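Local coordinates for YfkN protein (Bacillus subtilis subsp. subtilis, PDB 3GVE), which is a calcineurin-like phosphoesterase family protein whose metal centre holds a manganese ion and a magnesium ion, at residues Asp126-Ser138 with Val165-Thr177. Sequence-based numbering, arbitrary orientation.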
ATOM      1  N   ASP A 126     -10.422 -18.887 -18.390  1.00  9.59           N
ATOM      2  CA  ASP A 126     -11.016 -19.230 -19.669  1.00 11.20           C
ATOM      3  C   ASP A 126     -10.187 -18.628 -20.778  1.00 12.11           C
ATOM      4  O   ASP A 126     -10.304 -19.018 -21.891  1.00 15.59           O
ATOM      5  CB  ASP A 126     -12.436 -18.671 -19.768  1.00 12.82           C
ATOM      6  CG  ASP A 126     -13.411 -19.372 -18.894  1.00 14.85           C
ATOM      7  OD1 ASP A 126     -13.174 -20.462 -18.462  1.00 16.32           O
ATOM      8  OD2 ASP A 126     -14.449 -18.727 -18.667  1.00 15.41           O
ATOM      9  N   PHE A 127      -9.378 -17.641 -20.430  1.00 11.60           N
ATOM     10  CA  PHE A 127      -8.592 -16.877 -21.383  1.00 11.63           C
ATOM     11  C   PHE A 127      -7.114 -17.188 -21.183  1.00 10.61           C
ATOM     12  O   PHE A 127      -6.716 -17.616 -20.134  1.00 11.13           O
ATOM     13  CB  PHE A 127      -8.846 -15.378 -21.177  1.00 12.12           C
ATOM     14  CG  PHE A 127      -8.682 -14.933 -19.746  1.00 11.01           C
ATOM     15  CD1 PHE A 127      -7.471 -14.458 -19.306  1.00 10.79           C
ATOM     16  CD2 PHE A 127      -9.722 -15.040 -18.839  1.00 10.61           C
ATOM     17  CE1 PHE A 127      -7.308 -14.070 -17.993  1.00  9.99           C
ATOM     18  CE2 PHE A 127      -9.571 -14.665 -17.523  1.00 10.01           C
ATOM     19  CZ  PHE A 127      -8.377 -14.165 -17.087  1.00  9.84           C
ATOM     20  N   PRO A 128      -6.317 -16.930 -22.205  1.00 10.49           N
ATOM     21  CA  PRO A 128      -4.874 -17.164 -22.107  1.00 10.60           C
ATOM     22  C   PRO A 128      -4.185 -16.157 -21.184  1.00  9.42           C
ATOM     23  O   PRO A 128      -4.473 -14.975 -21.234  1.00 10.24           O
ATOM     24  CB  PRO A 128      -4.384 -16.942 -23.543  1.00 12.70           C
ATOM     25  CG  PRO A 128      -5.439 -16.073 -24.178  1.00 15.04           C
ATOM     26  CD  PRO A 128      -6.722 -16.521 -23.558  1.00 12.76           C
ATOM     27  N   ILE A 129      -3.272 -16.659 -20.371  1.00  9.89           N
ATOM     28  CA  ILE A 129      -2.391 -15.842 -19.542  1.00  9.59           C
ATOM     29  C   ILE A 129      -0.985 -16.085 -20.084  1.00  9.31           C
ATOM     30  O   ILE A 129      -0.487 -17.189 -20.057  1.00 11.30           O
ATOM     31  CB  ILE A 129      -2.556 -16.204 -18.057  1.00 10.30           C
ATOM     32  CG1 ILE A 129      -3.962 -15.790 -17.610  1.00 11.93           C
ATOM     33  CG2 ILE A 129      -1.519 -15.497 -17.220  1.00 10.88           C
ATOM     34  CD1 ILE A 129      -4.346 -16.245 -16.193  1.00 12.54           C
ATOM     35  N   VAL A 130      -0.382 -15.046 -20.625  1.00  8.45           N
ATOM     36  CA  VAL A 130       0.843 -15.199 -21.387  1.00  8.53           C
ATOM     37  C   VAL A 130       2.025 -14.560 -20.673  1.00  7.92           C
ATOM     38  O   VAL A 130       1.878 -13.585 -19.951  1.00  9.06           O
ATOM     39  CB  VAL A 130       0.699 -14.605 -22.828  1.00 10.10           C
ATOM     40  CG1 VAL A 130      -0.309 -15.453 -23.644  1.00 11.04           C
ATOM     41  CG2 VAL A 130       0.252 -13.133 -22.786  1.00 10.16           C
ATOM     42  N   ASN A 131       3.198 -15.118 -20.909  1.00  8.13           N
ATOM     43  CA  ASN A 131       4.453 -14.524 -20.483  1.00  8.40           C
ATOM     44  C   ASN A 131       5.594 -15.106 -21.317  1.00  8.45           C
ATOM     45  O   ASN A 131       5.678 -16.319 -21.427  1.00  9.10           O
ATOM     46  CB  ASN A 131       4.718 -14.764 -19.000  1.00  8.61           C
ATOM     47  CG  ASN A 131       6.135 -14.389 -18.627  1.00  8.02           C
ATOM     48  OD1 ASN A 131       7.039 -15.198 -18.759  1.00  9.08           O
ATOM     49  ND2 ASN A 131       6.346 -13.148 -18.232  1.00  8.54           N
ATOM     50  N   ALA A 132       6.408 -14.245 -21.886  1.00  9.01           N
ATOM     51  CA  ALA A 132       7.426 -14.677 -22.822  1.00  9.10           C
ATOM     52  C   ALA A 132       8.814 -14.753 -22.221  1.00  9.32           C
ATOM     53  O   ALA A 132       9.663 -15.427 -22.776  1.00 10.45           O
ATOM     54  CB  ALA A 132       7.438 -13.750 -24.048  1.00 10.09           C
ATOM     55  N   ASN A 133       9.061 -14.050 -21.120  1.00  9.30           N
ATOM     56  CA  ASN A 133      10.438 -13.912 -20.629  1.00  8.75           C
ATOM     57  C   ASN A 133      10.870 -14.788 -19.449  1.00  8.13           C
ATOM     58  O   ASN A 133      12.050 -14.965 -19.226  1.00  9.41           O
ATOM     59  CB  ASN A 133      10.847 -12.424 -20.462  1.00  8.55           C
ATOM     60  CG  ASN A 133      10.113 -11.686 -19.323  1.00  8.75           C
ATOM     61  OD1 ASN A 133       8.951 -11.930 -19.039  1.00  8.80           O
ATOM     62  ND2 ASN A 133      10.813 -10.743 -18.703  1.00  9.25           N
ATOM     63  N   VAL A 134       9.927 -15.357 -18.712  1.00  8.73           N
ATOM     64  CA  VAL A 134      10.289 -16.311 -17.670  1.00  9.28           C
ATOM     65  C   VAL A 134      10.541 -17.681 -18.292  1.00  9.88           C
ATOM     66  O   VAL A 134       9.711 -18.195 -19.003  1.00  9.38           O
ATOM     67  CB  VAL A 134       9.211 -16.422 -16.563  1.00  9.68           C
ATOM     68  CG1 VAL A 134       9.686 -17.376 -15.443  1.00 10.02           C
ATOM     69  CG2 VAL A 134       8.907 -15.041 -15.989  1.00 10.59           C
ATOM     70  N   LYS A 135      11.712 -18.241 -18.010  1.00 10.54           N
ATOM     71  CA  LYS A 135      12.121 -19.508 -18.602  1.00 11.51           C
ATOM     72  C   LYS A 135      12.528 -20.543 -17.545  1.00 11.27           C
ATOM     73  O   LYS A 135      12.829 -20.209 -16.421  1.00 11.83           O
ATOM     74  CB  LYS A 135      13.244 -19.254 -19.613  1.00 12.54           C
ATOM     75  CG  LYS A 135      12.742 -18.472 -20.834  1.00 14.69           C
ATOM     76  CD  LYS A 135      13.848 -18.192 -21.845  1.00 16.74           C
ATOM     77  CE  LYS A 135      13.361 -17.362 -23.003  1.00 18.76           C
ATOM     78  NZ  LYS A 135      14.429 -17.186 -24.004  1.00 20.11           N
ATOM     79  N   THR A 136      12.505 -21.817 -17.935  1.00 11.14           N
ATOM     80  CA  THR A 136      13.038 -22.867 -17.083  1.00 11.97           C
ATOM     81  C   THR A 136      14.561 -22.677 -17.056  1.00 13.05           C
ATOM     82  O   THR A 136      15.102 -21.926 -17.845  1.00 13.51           O
ATOM     83  CB  THR A 136      12.707 -24.274 -17.617  1.00 12.58           C
ATOM     84  OG1 THR A 136      13.378 -24.471 -18.855  1.00 13.56           O
ATOM     85  CG2 THR A 136      11.188 -24.469 -17.827  1.00 12.98           C
ATOM     86  N   THR A 137      15.217 -23.374 -16.137  1.00 13.55           N
ATOM     87  CA  THR A 137      16.677 -23.248 -16.024  1.00 16.04           C
ATOM     88  C   THR A 137      17.386 -23.730 -17.285  1.00 17.00           C
ATOM     89  O   THR A 137      18.497 -23.319 -17.551  1.00 19.13           O
ATOM     90  CB  THR A 137      17.244 -23.942 -14.768  1.00 17.23           C
ATOM     91  OG1 THR A 137      16.914 -25.330 -14.788  1.00 17.88           O
ATOM     92  CG2 THR A 137      16.714 -23.308 -13.501  1.00 18.46           C
ATOM     93  N   SER A 138      16.725 -24.552 -18.082  1.00 17.06           N
ATOM     94  CA  SER A 138      17.302 -25.016 -19.336  1.00 18.98           C
ATOM     95  C   SER A 138      16.946 -24.143 -20.540  1.00 17.52           C
ATOM     96  O   SER A 138      17.394 -24.378 -21.633  1.00 20.18           O
ATOM     97  CB  SER A 138      16.905 -26.472 -19.595  1.00 21.23           C
ATOM     98  OG  SER A 138      15.578 -26.558 -20.054  1.00 23.62           O
ATOM     99  N   VAL A 165      -5.147 -11.444 -33.850  1.00 11.55           N
ATOM    100  CA  VAL A 165      -4.622 -10.642 -32.732  1.00 11.26           C
ATOM    101  C   VAL A 165      -3.767 -11.523 -31.868  1.00 10.97           C
ATOM    102  O   VAL A 165      -4.203 -12.593 -31.396  1.00 11.10           O
ATOM    103  CB  VAL A 165      -5.778 -10.058 -31.910  1.00 12.36           C
ATOM    104  CG1 VAL A 165      -5.284  -9.143 -30.771  1.00 13.34           C
ATOM    105  CG2 VAL A 165      -6.682  -9.214 -32.844  1.00 12.63           C
ATOM    106  N   GLY A 166      -2.572 -11.072 -31.607  1.00 10.26           N
ATOM    107  CA  GLY A 166      -1.629 -11.742 -30.737  1.00  9.88           C
ATOM    108  C   GLY A 166      -1.432 -11.036 -29.405  1.00  9.72           C
ATOM    109  O   GLY A 166      -1.450  -9.784 -29.381  1.00 10.76           O
ATOM    110  N   TYR A 167      -1.246 -11.773 -28.339  1.00  9.62           N
ATOM    111  CA  TYR A 167      -0.917 -11.183 -27.061  1.00  9.41           C
ATOM    112  C   TYR A 167       0.408 -11.768 -26.620  1.00  8.63           C
ATOM    113  O   TYR A 167       0.613 -12.965 -26.692  1.00  9.99           O
ATOM    114  CB  TYR A 167      -1.982 -11.525 -26.026  1.00 10.14           C
ATOM    115  CG  TYR A 167      -3.399 -11.137 -26.416  1.00  9.88           C
ATOM    116  CD1 TYR A 167      -3.925  -9.893 -26.099  1.00 10.39           C
ATOM    117  CD2 TYR A 167      -4.212 -12.038 -27.090  1.00 11.67           C
ATOM    118  CE1 TYR A 167      -5.224  -9.558 -26.460  1.00 11.05           C
ATOM    119  CE2 TYR A 167      -5.509 -11.714 -27.439  1.00 11.97           C
ATOM    120  CZ  TYR A 167      -6.010 -10.477 -27.121  1.00 11.41           C
ATOM    121  OH  TYR A 167      -7.307 -10.168 -27.471  1.00 12.86           O
ATOM    122  N   ILE A 168       1.273 -10.900 -26.125  1.00  8.80           N
ATOM    123  CA  ILE A 168       2.544 -11.296 -25.534  1.00  8.52           C
ATOM    124  C   ILE A 168       2.682 -10.556 -24.210  1.00  8.58           C
ATOM    125  O   ILE A 168       2.239  -9.435 -24.084  1.00 10.18           O
ATOM    126  CB  ILE A 168       3.739 -10.968 -26.482  1.00  9.07           C
ATOM    127  CG1 ILE A 168       5.066 -11.495 -25.910  1.00 10.04           C
ATOM    128  CG2 ILE A 168       3.822  -9.461 -26.798  1.00  9.86           C
ATOM    129  CD1 ILE A 168       6.245 -11.458 -26.921  1.00 11.03           C
ATOM    130  N   GLY A 169       3.299 -11.192 -23.228  1.00  8.36           N
ATOM    131  CA  GLY A 169       3.434 -10.575 -21.910  1.00  8.33           C
ATOM    132  C   GLY A 169       4.852 -10.628 -21.373  1.00  7.85           C
ATOM    133  O   GLY A 169       5.606 -11.506 -21.708  1.00  8.49           O
ATOM    134  N   PHE A 170       5.168  -9.671 -20.512  1.00  7.97           N
ATOM    135  CA  PHE A 170       6.489  -9.517 -19.887  1.00  8.57           C
ATOM    136  C   PHE A 170       6.390  -9.155 -18.416  1.00  8.10           C
ATOM    137  O   PHE A 170       5.501  -8.426 -18.017  1.00  8.65           O
ATOM    138  CB  PHE A 170       7.309  -8.422 -20.592  1.00  9.62           C
ATOM    139  CG  PHE A 170       7.307  -8.542 -22.075  1.00  9.54           C
ATOM    140  CD1 PHE A 170       8.115  -9.467 -22.717  1.00  9.65           C
ATOM    141  CD2 PHE A 170       6.480  -7.748 -22.826  1.00 10.71           C
ATOM    142  CE1 PHE A 170       8.093  -9.581 -24.091  1.00 10.90           C
ATOM    143  CE2 PHE A 170       6.458  -7.851 -24.202  1.00 10.99           C
ATOM    144  CZ  PHE A 170       7.270  -8.778 -24.840  1.00 11.60           C
ATOM    145  N   VAL A 171       7.339  -9.654 -17.632  1.00  8.36           N
ATOM    146  CA  VAL A 171       7.443  -9.338 -16.205  1.00  7.85           C
ATOM    147  C   VAL A 171       8.870  -8.855 -15.903  1.00  8.22           C
ATOM    148  O   VAL A 171       9.795  -9.178 -16.622  1.00  9.24           O
ATOM    149  CB  VAL A 171       7.058 -10.582 -15.336  1.00  8.77           C
ATOM    150  CG1 VAL A 171       8.166 -11.638 -15.381  1.00  9.66           C
ATOM    151  CG2 VAL A 171       6.740 -10.186 -13.894  1.00  9.74           C
ATOM    152  N   PRO A 172       9.061  -8.057 -14.858  1.00  8.31           N
ATOM    153  CA  PRO A 172      10.430  -7.578 -14.600  1.00  9.48           C
ATOM    154  C   PRO A 172      11.355  -8.712 -14.133  1.00  8.91           C
ATOM    155  O   PRO A 172      10.963  -9.568 -13.370  1.00  9.89           O
ATOM    156  CB  PRO A 172      10.246  -6.538 -13.485  1.00  9.86           C
ATOM    157  CG  PRO A 172       8.812  -6.065 -13.658  1.00 10.12           C
ATOM    158  CD  PRO A 172       8.079  -7.347 -14.018  1.00  9.45           C
ATOM    159  N   PRO A 173      12.601  -8.690 -14.601  1.00 10.03           N
ATOM    160  CA  PRO A 173      13.570  -9.714 -14.188  1.00 10.59           C
ATOM    161  C   PRO A 173      13.895  -9.684 -12.698  1.00 10.01           C
ATOM    162  O   PRO A 173      14.404 -10.669 -12.197  1.00 10.65           O
ATOM    163  CB  PRO A 173      14.820  -9.403 -15.030  1.00 12.33           C
ATOM    164  CG  PRO A 173      14.397  -8.496 -16.083  1.00 14.40           C
ATOM    165  CD  PRO A 173      13.150  -7.793 -15.637  1.00 11.26           C
ATOM    166  N   GLN A 174      13.550  -8.592 -12.037  1.00  9.14           N
ATOM    167  CA  GLN A 174      13.776  -8.414 -10.623  1.00  9.84           C
ATOM    168  C   GLN A 174      12.959  -9.376  -9.753  1.00 10.15           C
ATOM    169  O   GLN A 174      13.154  -9.409  -8.553  1.00 10.85           O
ATOM    170  CB  GLN A 174      13.481  -6.957 -10.236  1.00 10.10           C
ATOM    171  CG  GLN A 174      14.520  -5.942 -10.683  1.00 11.16           C
ATOM    172  CD  GLN A 174      14.453  -5.614 -12.166  1.00 10.43           C
ATOM    173  OE1 GLN A 174      13.503  -5.942 -12.844  1.00 10.56           O
ATOM    174  NE2 GLN A 174      15.482  -4.946 -12.665  1.00 11.46           N
ATOM    175  N   ILE A 175      12.062 -10.162 -10.349  1.00  9.80           N
ATOM    176  CA  ILE A 175      11.352 -11.185  -9.564  1.00  9.77           C
ATOM    177  C   ILE A 175      12.359 -12.183  -8.956  1.00  9.96           C
ATOM    178  O   ILE A 175      12.100 -12.785  -7.961  1.00 11.17           O
ATOM    179  CB  ILE A 175      10.260 -11.944 -10.381  1.00  9.80           C
ATOM    180  CG1 ILE A 175      10.864 -12.732 -11.543  1.00 10.99           C
ATOM    181  CG2 ILE A 175       9.171 -10.991 -10.871  1.00  9.67           C
ATOM    182  CD1 ILE A 175       9.830 -13.674 -12.234  1.00 11.05           C
HETATM  183  N   MSE A 176      13.529 -12.303  -9.569  1.00  9.77           N
HETATM  184  CA  MSE A 176      14.565 -13.198  -9.052  1.00 11.41           C
HETATM  185  C   MSE A 176      15.099 -12.712  -7.704  1.00 12.29           C
HETATM  186  O   MSE A 176      15.593 -13.492  -6.916  1.00 13.91           O
HETATM  187  CB  MSE A 176      15.709 -13.319 -10.056  1.00 11.74           C
HETATM  188  CG  MSE A 176      15.329 -13.965 -11.389  1.00 13.30           C
HETATM  189 SE   MSE A 176      14.368 -15.669 -11.269  0.75 15.38          SE
HETATM  190  CE  MSE A 176      15.555 -16.677 -10.106  1.00 16.62           C
ATOM    191  N   THR A 177      14.985 -11.419  -7.451  1.00 12.25           N
ATOM    192  CA  THR A 177      15.305 -10.828  -6.159  1.00 13.26           C
ATOM    193  C   THR A 177      14.084 -10.827  -5.239  1.00 12.66           C
ATOM    194  O   THR A 177      14.134 -11.307  -4.130  1.00 13.97           O
ATOM    195  CB  THR A 177      15.809  -9.379  -6.343  1.00 16.16           C
ATOM    196  OG1 THR A 177      17.007  -9.409  -7.111  1.00 18.55           O
ATOM    197  CG2 THR A 177      16.108  -8.711  -5.001  1.00 16.61           C
TER
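The side-chain amide of N133 reaches across to the backbone of V171 and engages both its N-H and its C=O. ND2 donates to V171 O at 2.8 Å, nearly straight (174°) and in the plane of both the amide and the carbonyl. V171 N donates back to N133 OD1 at 3.1 Å, entering 22° off the plane of the N133 side-chain carbonyl. A first torsion of 69° places N133 CG between the backbone N and the carbonyl carbon, with both amide ends facing V171. OD1 takes a second bond from N131 ND2 (3.0 Å), bent and tilted from the N131 amide plane, while N131 OD1 accepts V134 N on an in-plane lone pair, an Asx motif. In this calcineurin-like phosphoesterase fold the loop 131-133 joins strands 129-130 and 134-135 and lies against the end of strand 160-170, where the chain leaves the sheet; the V171 side chain is about 7 Å from the bound magnesium ion. V134 CG2 meets V171 CG1 at 3.5 Å, the two side chains crossing obliquely, and also touches I175 CD1 in helix 175-178. Upstream, A132 N bonds to G169 O (2.9 Å), and A132 CB packs on I168 CG1 and, obliquely, on the F170 ring, beside S195 of helix 192-205. V130 lays CG2 over the backbone at G169 N, 3.6 Å away, a buried N-H without a hydrogen-bond partner in the model.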